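Local atomic coordinates of endoglucanase FnCel5A (PDB entry 3NCO), a protein that probably hydrolyses internal beta-1,4-glucosidic bonds of cellulose, as a family 5 glycoside hydrolase from the bacterium Fervidobacterium nodosum. Residues W228-F242 with K274-F288. Numbering follows the deposited sequence.
Sequences WEGKDWEVEQIRNHF and KWTKTVRRIAEEFGF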
loop_
_atom_site.group_PDB
_atom_site.type_symbol
_atom_site.label_atom_id
_atom_site.label_comp_id
_atom_site.label_asym_id
_atom_site.label_seq_id
_atom_site.Cartn_x
_atom_site.Cartn_y
_atom_site.Cartn_z
ATOM N N TRP A 228 2.487 24.122 0.596
ATOM C CA TRP A 228 3.693 23.432 0.990
ATOM C C TRP A 228 4.766 23.916 0.013
ATOM O O TRP A 228 4.685 23.674 -1.188
ATOM C CB TRP A 228 3.485 21.903 0.957
ATOM C CG TRP A 228 4.627 21.153 1.695
ATOM C CD1 TRP A 228 4.620 20.759 3.002
ATOM C CD2 TRP A 228 5.919 20.789 1.167
ATOM N NE1 TRP A 228 5.828 20.159 3.319
ATOM C CE2 TRP A 228 6.632 20.149 2.212
ATOM C CE3 TRP A 228 6.520 20.888 -0.099
ATOM C CZ2 TRP A 228 7.945 19.630 2.036
ATOM C CZ3 TRP A 228 7.842 20.402 -0.281
ATOM C CH2 TRP A 228 8.538 19.776 0.792
ATOM N N GLU A 229 5.787 24.604 0.534
ATOM C CA GLU A 229 6.647 25.435 -0.327
ATOM C C GLU A 229 8.066 24.952 -0.547
ATOM O O GLU A 229 8.881 25.616 -1.245
ATOM C CB GLU A 229 6.639 26.866 0.204
ATOM C CG GLU A 229 5.234 27.415 0.178
ATOM C CD GLU A 229 5.196 28.769 0.770
ATOM O OE1 GLU A 229 5.428 29.715 -0.016
ATOM O OE2 GLU A 229 4.983 28.883 2.003
ATOM N N GLY A 230 8.385 23.799 0.040
ATOM C CA GLY A 230 9.739 23.284 -0.077
ATOM C C GLY A 230 10.779 24.096 0.685
ATOM O O GLY A 230 11.984 24.000 0.382
ATOM N N LYS A 231 10.346 24.862 1.693
ATOM C CA LYS A 231 11.308 25.573 2.546
ATOM C C LYS A 231 12.162 24.604 3.358
ATOM O O LYS A 231 11.742 23.494 3.655
ATOM C CB LYS A 231 10.588 26.514 3.494
ATOM C CG LYS A 231 9.720 27.558 2.761
ATOM C CD LYS A 231 8.923 28.392 3.784
ATOM C CE LYS A 231 7.965 29.388 3.145
ATOM N NZ LYS A 231 8.621 30.708 2.926
ATOM N N ASP A 232 13.355 25.054 3.760
ATOM C CA ASP A 232 14.219 24.202 4.579
ATOM C C ASP A 232 13.488 23.492 5.700
ATOM O O ASP A 232 13.620 22.269 5.840
ATOM C CB ASP A 232 15.372 25.031 5.171
ATOM C CG ASP A 232 16.347 25.462 4.117
ATOM O OD1 ASP A 232 16.235 24.940 2.978
ATOM O OD2 ASP A 232 17.224 26.307 4.427
ATOM N N TRP A 233 12.710 24.239 6.488
ATOM C CA TRP A 233 12.046 23.677 7.675
ATOM C C TRP A 233 11.020 22.623 7.302
ATOM O O TRP A 233 10.843 21.629 8.013
ATOM C CB TRP A 233 11.437 24.761 8.602
ATOM C CG TRP A 233 10.031 25.284 8.261
ATOM C CD1 TRP A 233 9.731 26.363 7.473
ATOM C CD2 TRP A 233 8.761 24.794 8.766
ATOM N NE1 TRP A 233 8.366 26.537 7.418
ATOM C CE2 TRP A 233 7.748 25.594 8.197
ATOM C CE3 TRP A 233 8.387 23.727 9.601
ATOM C CZ2 TRP A 233 6.381 25.368 8.436
ATOM C CZ3 TRP A 233 7.030 23.510 9.853
ATOM C CH2 TRP A 233 6.042 24.337 9.275
ATOM N N GLU A 234 10.373 22.815 6.155
ATOM C CA GLU A 234 9.352 21.878 5.661
ATOM C C GLU A 234 9.977 20.551 5.219
ATOM O O GLU A 234 9.490 19.435 5.543
ATOM C CB GLU A 234 8.618 22.550 4.499
ATOM C CG GLU A 234 7.706 23.652 4.965
ATOM C CD GLU A 234 7.019 24.358 3.813
ATOM O OE1 GLU A 234 7.737 24.736 2.850
ATOM O OE2 GLU A 234 5.773 24.508 3.871
ATOM N N VAL A 235 11.080 20.655 4.489
ATOM C CA VAL A 235 11.855 19.464 4.083
ATOM C C VAL A 235 12.423 18.695 5.300
ATOM O O VAL A 235 12.368 17.466 5.361
ATOM C CB VAL A 235 13.007 19.891 3.125
ATOM C CG1 VAL A 235 13.866 18.666 2.693
ATOM C CG2 VAL A 235 12.426 20.658 1.920
ATOM N N GLU A 236 12.970 19.424 6.264
ATOM C CA GLU A 236 13.522 18.825 7.463
ATOM C C GLU A 236 12.441 18.097 8.279
ATOM O O GLU A 236 12.720 17.066 8.896
ATOM C CB GLU A 236 14.254 19.896 8.315
ATOM C CG GLU A 236 14.895 19.317 9.573
ATOM C CD GLU A 236 15.736 18.060 9.299
ATOM O OE1 GLU A 236 16.475 18.018 8.283
ATOM O OE2 GLU A 236 15.644 17.110 10.108
ATOM N N GLN A 237 11.200 18.597 8.294
ATOM C CA GLN A 237 10.133 17.839 9.002
ATOM C C GLN A 237 10.014 16.430 8.436
ATOM O O GLN A 237 9.901 15.453 9.192
ATOM C CB GLN A 237 8.750 18.537 8.926
ATOM C CG GLN A 237 8.609 19.877 9.712
ATOM C CD GLN A 237 8.243 19.641 11.194
ATOM O OE1 GLN A 237 7.359 18.804 11.491
ATOM N NE2 GLN A 237 8.924 20.347 12.120
ATOM N N ILE A 238 10.046 16.313 7.103
ATOM C CA ILE A 238 9.901 14.999 6.451
ATOM C C ILE A 238 11.161 14.139 6.700
ATOM O O ILE A 238 11.072 12.956 7.027
ATOM C CB ILE A 238 9.647 15.123 4.929
ATOM C CG1 ILE A 238 8.348 15.906 4.708
ATOM C CG2 ILE A 238 9.610 13.722 4.211
ATOM C CD1 ILE A 238 8.055 16.228 3.223
ATOM N N ARG A 239 12.329 14.729 6.504
ATOM C CA ARG A 239 13.571 13.997 6.747
ATOM C C ARG A 239 13.610 13.417 8.179
ATOM O O ARG A 239 14.026 12.287 8.380
ATOM C CB ARG A 239 14.772 14.920 6.490
ATOM C CG ARG A 239 16.081 14.094 6.470
ATOM C CD ARG A 239 17.327 14.892 6.205
ATOM N NE ARG A 239 17.130 15.993 5.267
ATOM C CZ ARG A 239 17.067 15.859 3.948
ATOM N NH1 ARG A 239 17.185 14.656 3.400
ATOM N NH2 ARG A 239 16.905 16.929 3.175
ATOM N N ASN A 240 13.212 14.218 9.175
ATOM C CA ASN A 240 13.223 13.799 10.576
ATOM C C ASN A 240 12.297 12.573 10.712
ATOM O O ASN A 240 12.621 11.591 11.383
ATOM C CB ASN A 240 12.791 14.995 11.482
ATOM C CG ASN A 240 12.864 14.707 13.005
ATOM O OD1 ASN A 240 13.952 14.497 13.580
ATOM N ND2 ASN A 240 11.710 14.756 13.666
ATOM N N HIS A 241 11.107 12.661 10.105
ATOM C CA HIS A 241 10.157 11.530 10.154
ATOM C C HIS A 241 10.757 10.239 9.543
ATOM O O HIS A 241 10.621 9.142 10.105
ATOM C CB HIS A 241 8.904 11.922 9.393
ATOM C CG HIS A 241 8.128 13.019 10.060
ATOM N ND1 HIS A 241 7.178 13.760 9.395
ATOM C CD2 HIS A 241 8.158 13.494 11.330
ATOM C CE1 HIS A 241 6.621 14.614 10.236
ATOM N NE2 HIS A 241 7.200 14.475 11.418
ATOM N N PHE A 242 11.318 10.359 8.349
ATOM C CA PHE A 242 11.809 9.172 7.614
ATOM C C PHE A 242 13.079 8.621 8.271
ATOM O O PHE A 242 13.272 7.382 8.314
ATOM C CB PHE A 242 12.104 9.520 6.154
ATOM C CG PHE A 242 10.887 9.569 5.280
ATOM C CD1 PHE A 242 9.715 10.212 5.691
ATOM C CD2 PHE A 242 10.885 8.901 4.068
ATOM C CE1 PHE A 242 8.560 10.211 4.856
ATOM C CE2 PHE A 242 9.752 8.885 3.256
ATOM C CZ PHE A 242 8.615 9.571 3.638
ATOM N N LYS A 274 5.870 19.870 -5.471
ATOM C CA LYS A 274 7.025 19.998 -4.554
ATOM C C LYS A 274 7.008 18.956 -3.416
ATOM O O LYS A 274 8.049 18.358 -3.096
ATOM C CB LYS A 274 7.086 21.389 -3.963
ATOM C CG LYS A 274 7.549 22.440 -4.954
ATOM C CD LYS A 274 7.707 23.810 -4.249
ATOM C CE LYS A 274 7.853 24.962 -5.244
ATOM N NZ LYS A 274 8.854 24.647 -6.301
ATOM N N TRP A 275 5.846 18.783 -2.779
ATOM C CA TRP A 275 5.717 17.812 -1.669
ATOM C C TRP A 275 6.004 16.403 -2.178
ATOM O O TRP A 275 6.774 15.661 -1.564
ATOM C CB TRP A 275 4.312 17.914 -1.033
ATOM C CG TRP A 275 4.111 17.023 0.172
ATOM C CD1 TRP A 275 4.320 17.363 1.501
ATOM C CD2 TRP A 275 3.632 15.665 0.171
ATOM N NE1 TRP A 275 4.016 16.284 2.310
ATOM C CE2 TRP A 275 3.599 15.239 1.519
ATOM C CE3 TRP A 275 3.245 14.766 -0.845
ATOM C CZ2 TRP A 275 3.215 13.942 1.882
ATOM C CZ3 TRP A 275 2.843 13.469 -0.481
ATOM C CH2 TRP A 275 2.849 13.087 0.873
ATOM N N THR A 276 5.413 16.057 -3.329
ATOM C CA THR A 276 5.556 14.686 -3.832
ATOM C C THR A 276 7.004 14.371 -4.160
ATOM O O THR A 276 7.519 13.288 -3.835
ATOM C CB THR A 276 4.618 14.460 -5.041
ATOM O OG1 THR A 276 3.279 14.778 -4.633
ATOM C CG2 THR A 276 4.666 12.993 -5.529
ATOM N N LYS A 277 7.671 15.357 -4.781
ATOM C CA LYS A 277 9.052 15.181 -5.178
ATOM C C LYS A 277 9.939 15.022 -3.964
ATOM O O LYS A 277 10.843 14.186 -3.964
ATOM C CB LYS A 277 9.497 16.440 -5.947
ATOM C CG LYS A 277 10.930 16.461 -6.388
ATOM C CD LYS A 277 11.206 17.881 -6.871
ATOM C CE LYS A 277 12.121 17.926 -8.092
ATOM N NZ LYS A 277 13.250 16.924 -8.114
ATOM N N THR A 278 9.685 15.826 -2.917
ATOM C CA THR A 278 10.497 15.809 -1.705
ATOM C C THR A 278 10.333 14.472 -0.970
ATOM O O THR A 278 11.295 13.853 -0.561
ATOM C CB THR A 278 10.089 16.973 -0.781
ATOM O OG1 THR A 278 10.414 18.213 -1.420
ATOM C CG2 THR A 278 10.791 16.921 0.559
ATOM N N VAL A 279 9.102 14.017 -0.848
ATOM C CA VAL A 279 8.858 12.699 -0.233
ATOM C C VAL A 279 9.559 11.600 -1.025
ATOM O O VAL A 279 10.256 10.758 -0.442
ATOM C CB VAL A 279 7.342 12.415 -0.093
ATOM C CG1 VAL A 279 7.167 11.005 0.338
ATOM C CG2 VAL A 279 6.725 13.366 0.951
ATOM N N ARG A 280 9.401 11.600 -2.349
ATOM C CA ARG A 280 10.093 10.604 -3.176
ATOM C C ARG A 280 11.637 10.624 -2.962
ATOM O O ARG A 280 12.262 9.589 -2.769
ATOM C CB ARG A 280 9.776 10.772 -4.661
ATOM C CG ARG A 280 10.614 9.777 -5.481
ATOM C CD ARG A 280 10.555 10.035 -6.970
ATOM N NE ARG A 280 10.999 11.377 -7.327
ATOM C CZ ARG A 280 12.257 11.712 -7.475
ATOM N NH1 ARG A 280 12.599 12.942 -7.831
ATOM N NH2 ARG A 280 13.184 10.792 -7.300
ATOM N N ARG A 281 12.249 11.814 -3.019
ATOM C CA ARG A 281 13.707 11.912 -2.854
ATOM C C ARG A 281 14.161 11.426 -1.491
ATOM O O ARG A 281 15.225 10.807 -1.385
ATOM C CB ARG A 281 14.152 13.366 -2.986
ATOM C CG ARG A 281 13.978 13.930 -4.386
ATOM C CD ARG A 281 14.612 15.370 -4.528
ATOM N NE ARG A 281 14.481 16.204 -3.306
ATOM C CZ ARG A 281 13.823 17.383 -3.199
ATOM N NH1 ARG A 281 13.190 17.925 -4.234
ATOM N NH2 ARG A 281 13.794 18.032 -2.026
ATOM N N ILE A 282 13.398 11.743 -0.444
ATOM C CA ILE A 282 13.810 11.365 0.913
ATOM C C ILE A 282 13.597 9.859 1.143
ATOM O O ILE A 282 14.421 9.199 1.799
ATOM C CB ILE A 282 13.105 12.222 1.986
ATOM C CG1 ILE A 282 13.589 13.685 1.859
ATOM C CG2 ILE A 282 13.330 11.650 3.418
ATOM C CD1 ILE A 282 12.878 14.687 2.797
ATOM N N ALA A 283 12.541 9.302 0.553
ATOM C CA ALA A 283 12.397 7.837 0.591
ATOM C C ALA A 283 13.585 7.186 -0.140
ATOM O O ALA A 283 14.148 6.211 0.349
ATOM C CB ALA A 283 11.034 7.379 -0.038
ATOM N N GLU A 284 14.017 7.766 -1.273
ATOM C CA GLU A 284 15.138 7.166 -2.006
ATOM C C GLU A 284 16.403 7.231 -1.138
ATOM O O GLU A 284 17.186 6.245 -1.083
ATOM C CB GLU A 284 15.381 7.896 -3.343
ATOM C CG GLU A 284 14.371 7.534 -4.409
ATOM C CD GLU A 284 14.390 8.556 -5.570
ATOM O OE1 GLU A 284 15.277 9.459 -5.557
ATOM O OE2 GLU A 284 13.517 8.461 -6.481
ATOM N N GLU A 285 16.592 8.370 -0.454
ATOM C CA GLU A 285 17.800 8.601 0.326
ATOM C C GLU A 285 17.932 7.582 1.455
ATOM O O GLU A 285 19.048 7.145 1.788
ATOM C CB GLU A 285 17.831 10.048 0.839
ATOM C CG GLU A 285 18.808 10.347 1.964
ATOM C CD GLU A 285 18.450 11.652 2.720
ATOM O OE1 GLU A 285 17.618 12.459 2.178
ATOM O OE2 GLU A 285 19.031 11.873 3.838
ATOM N N PHE A 286 16.788 7.172 2.028
ATOM C CA PHE A 286 16.829 6.157 3.065
ATOM C C PHE A 286 16.683 4.727 2.564
ATOM O O PHE A 286 16.583 3.796 3.378
ATOM C CB PHE A 286 15.807 6.483 4.184
ATOM C CG PHE A 286 16.199 7.694 4.982
ATOM C CD1 PHE A 286 17.283 7.628 5.859
ATOM C CD2 PHE A 286 15.585 8.923 4.794
ATOM C CE1 PHE A 286 17.685 8.737 6.572
ATOM C CE2 PHE A 286 15.997 10.047 5.527
ATOM C CZ PHE A 286 17.064 9.954 6.372
ATOM N N GLY A 287 16.658 4.507 1.239
ATOM C CA GLY A 287 16.610 3.132 0.748
ATOM C C GLY A 287 15.234 2.490 0.866
ATOM O O GLY A 287 15.087 1.253 0.858
ATOM N N PHE A 288 14.205 3.334 0.959
ATOM C CA PHE A 288 12.822 2.840 0.999
ATOM C C PHE A 288 12.286 2.664 -0.424
ATOM O O PHE A 288 12.437 3.538 -1.264
ATOM C CB PHE A 288 11.881 3.827 1.702
ATOM C CG PHE A 288 12.260 4.154 3.127
ATOM C CD1 PHE A 288 13.155 3.370 3.844
ATOM C CD2 PHE A 288 11.658 5.260 3.775
ATOM C CE1 PHE A 288 13.478 3.715 5.148
ATOM C CE2 PHE A 288 11.946 5.604 5.114
ATOM C CZ PHE A 288 12.864 4.797 5.802
#
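Ile238 and Ile282 interlock between two neighbouring outer helices of a TIM barrel, a compact illustration of how adjacent barrel helices interdigitate. Helix 232-252, between strands 198-204 and 256-261, and helix 269-285, between 256-261 and 289-292, run in the same general direction, crossing at -36°. The exchange is knobs-into-holes in both directions: Ile238 enters the hole formed by Trp275, Thr278, Val279 and Ile282, while Ile282 sits among Val235, Ile238, Arg239 and Phe242, its CD1 lying 3.7 Å from CG2 of Ile238. Where helix 269-285 runs out, Phe242, midway along helix 232-252, sets its ring against the second helix, the edge meeting CB of Ala283 and CD2 coming 3.6 Å from CE2 of Phe288; these two rings lie roughly parallel but slid apart. Phe202 and Tyr204, from the barrel wall, pack edge-to-face with Phe242.

At the other end, the loop before helix 232-252 contributes Trp228. With CG of Trp275 anti to its backbone N, that indole turns its CD1 edge onto the Trp228 face, giving a T-shaped pair with planes at 87°. CA of Trp275 adds a CH-pi contact over the six-membered ring.

Charged groups border the contact on its solvent side. Glu236 OE1 to NE of Arg239 is the long, weaker arm of a network whose salt bridge across the helices joins Arg239 NH1 to Glu285 OE1 at 2.6 Å, with guanidinium and carboxylate planes 35° apart.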